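Local coordinates for putative mandelate racemase (Zymomonas mobilis, PDB 2OX4) that belongs to the enolase superfamily as a magnesium-binding, mandelate racemase-like protein and is probably a dehydratase, at the interface of chains A and B. Coordinates in Å, arbitrary orientation; residue numbers count along the deposited sequence, not the author numbering. Chains: chain A/B, Putative mandelate racemase.

The interface of chains A and B. Residues chain A 222-223, 244, 251, 254; chain B 282, 285, 310-311.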
loop_
_atom_site.group_PDB
_atom_site.type_symbol
_atom_site.label_atom_id
_atom_site.label_comp_id
_atom_site.label_asym_id
_atom_site.label_seq_id
_atom_site.Cartn_x
_atom_site.Cartn_y
_atom_site.Cartn_z
ATOM N N LEU A 222 9.054 11.478 18.404
ATOM C CA LEU A 222 8.529 10.116 18.468
ATOM C C LEU A 222 9.410 9.178 19.315
ATOM O O LEU A 222 8.887 8.336 20.039
ATOM C CB LEU A 222 8.219 9.559 17.072
ATOM C CG LEU A 222 9.267 8.874 16.205
ATOM C CD1 LEU A 222 9.287 7.387 16.472
ATOM C CD2 LEU A 222 8.959 9.116 14.739
ATOM N N VAL A 223 10.729 9.365 19.257
ATOM C CA VAL A 223 11.665 8.474 19.957
ATOM C C VAL A 223 11.533 8.621 21.482
ATOM O O VAL A 223 11.287 7.640 22.203
ATOM C CB VAL A 223 13.117 8.706 19.488
ATOM C CG1 VAL A 223 14.083 7.782 20.244
ATOM C CG2 VAL A 223 13.237 8.439 17.978
ATOM N N ASN A 244 4.730 14.821 19.856
ATOM C CA ASN A 244 5.763 15.209 18.897
ATOM C C ASN A 244 5.372 16.459 18.108
ATOM O O ASN A 244 4.461 17.186 18.502
ATOM C CB ASN A 244 6.136 14.019 17.990
ATOM C CG ASN A 244 5.047 13.671 16.976
ATOM O OD1 ASN A 244 3.896 14.047 17.131
ATOM N ND2 ASN A 244 5.425 12.944 15.923
ATOM N N LEU A 251 4.338 10.385 11.232
ATOM C CA LEU A 251 5.124 10.060 12.418
ATOM C C LEU A 251 4.285 9.620 13.611
ATOM O O LEU A 251 4.730 8.770 14.395
ATOM C CB LEU A 251 6.049 11.218 12.816
ATOM C CG LEU A 251 7.082 11.617 11.754
ATOM C CD1 LEU A 251 7.930 12.788 12.239
ATOM C CD2 LEU A 251 7.952 10.425 11.369
ATOM N N GLU A 254 3.532 6.071 13.262
ATOM C CA GLU A 254 4.720 5.308 13.651
ATOM C C GLU A 254 4.827 5.215 15.173
ATOM O O GLU A 254 5.142 4.157 15.713
ATOM C CB GLU A 254 5.991 5.946 13.083
ATOM C CG GLU A 254 6.050 6.002 11.557
ATOM C CD GLU A 254 5.975 4.640 10.842
ATOM O OE1 GLU A 254 5.557 4.636 9.667
ATOM O OE2 GLU A 254 6.353 3.590 11.410
ATOM N N ARG B 282 10.827 4.932 7.977
ATOM C CA ARG B 282 11.126 5.383 9.347
ATOM C C ARG B 282 11.788 4.291 10.216
ATOM O O ARG B 282 11.431 4.093 11.379
ATOM C CB ARG B 282 9.878 6.020 10.008
ATOM C CG ARG B 282 10.107 6.733 11.371
ATOM C CD ARG B 282 11.301 7.676 11.345
ATOM N NE ARG B 282 11.693 8.228 12.659
ATOM C CZ ARG B 282 12.226 7.525 13.664
ATOM N NH1 ARG B 282 12.608 8.149 14.777
ATOM N NH2 ARG B 282 12.385 6.206 13.572
ATOM N N ASP B 285 16.347 5.295 13.875
ATOM C CA ASP B 285 16.127 6.360 14.863
ATOM C C ASP B 285 17.315 7.318 14.959
ATOM O O ASP B 285 17.150 8.516 15.218
ATOM C CB ASP B 285 15.831 5.722 16.226
ATOM C CG ASP B 285 14.564 4.878 16.188
ATOM O OD1 ASP B 285 14.669 3.636 16.229
ATOM O OD2 ASP B 285 13.474 5.475 16.038
ATOM N N PHE B 310 11.829 13.630 9.751
ATOM C CA PHE B 310 11.325 12.334 10.170
ATOM C C PHE B 310 11.578 12.077 11.665
ATOM O O PHE B 310 11.375 10.953 12.139
ATOM C CB PHE B 310 11.970 11.235 9.311
ATOM C CG PHE B 310 11.576 11.312 7.858
ATOM C CD1 PHE B 310 10.436 10.667 7.402
ATOM C CD2 PHE B 310 12.345 12.040 6.955
ATOM C CE1 PHE B 310 10.063 10.753 6.053
ATOM C CE2 PHE B 310 11.980 12.131 5.608
ATOM C CZ PHE B 310 10.837 11.488 5.169
ATOM N N GLU B 311 11.983 13.126 12.390
ATOM C CA GLU B 311 12.324 13.039 13.828
ATOM C C GLU B 311 13.382 11.949 14.068
ATOM O O GLU B 311 13.237 11.047 14.915
ATOM C CB GLU B 311 11.069 12.873 14.720
ATOM C CG GLU B 311 10.192 14.142 14.721
ATOM C CD GLU B 311 8.907 14.039 15.546
ATOM O OE1 GLU B 311 8.498 12.907 15.910
ATOM O OE2 GLU B 311 8.306 15.117 15.819
HETATM O O HOH W 1 8.551 3.145 12.622
#
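Two donors of chain A converge on one carboxylate oxygen of B:Glu311, OE1: the backbone N of A:Leu222 at 2.9 Å and the side-chain amide ND2 of A:Asn244 at 3.1 Å. They reach it from opposite faces of the carboxylate plane, the amide on the syn side but 32° out of plane and the backbone N 51° out, which should restrict its rotation. A:Leu222 N belongs to the first turn of helix 222-232, so the helix end would probably favour a charged carboxylate. B:Glu311 is extended beyond CG (chi2 178°), which carries the carboxylate across to chain A, and its CG rests 3.6 Å from A:Leu251 CD1.

Next to this, A:Leu222 and B:Arg282 meet tip to tip, CD1 3.8 Å above the guanidinium plane toward its rim, while A:Val223 CG2 lies 3.3 Å from B:Arg282 NH1 at the in-plane edge. Within chain B the guanidinium is fixed in orientation: at that edge NE donates to B:Phe310 O (2.8 Å), and NH1 and NH2 grip B:Asp285 OD2 end-on, the NH2 salt bridge being 2.8 Å; B:Glu311 O, 3.0 Å from NH1, is tilted from the plane. An alanine in place of B:Arg282 would probably leave B:Asp285 without its charge partner and open a gap beneath A:Leu222.

The patch joins helices 222-232 and 250-257 and the A:Asn244 loop to chain B loops after helices 271-280 and 296-309, in the enolase-type C-terminal barrel region; the structure alone does not show whether it forms in solution.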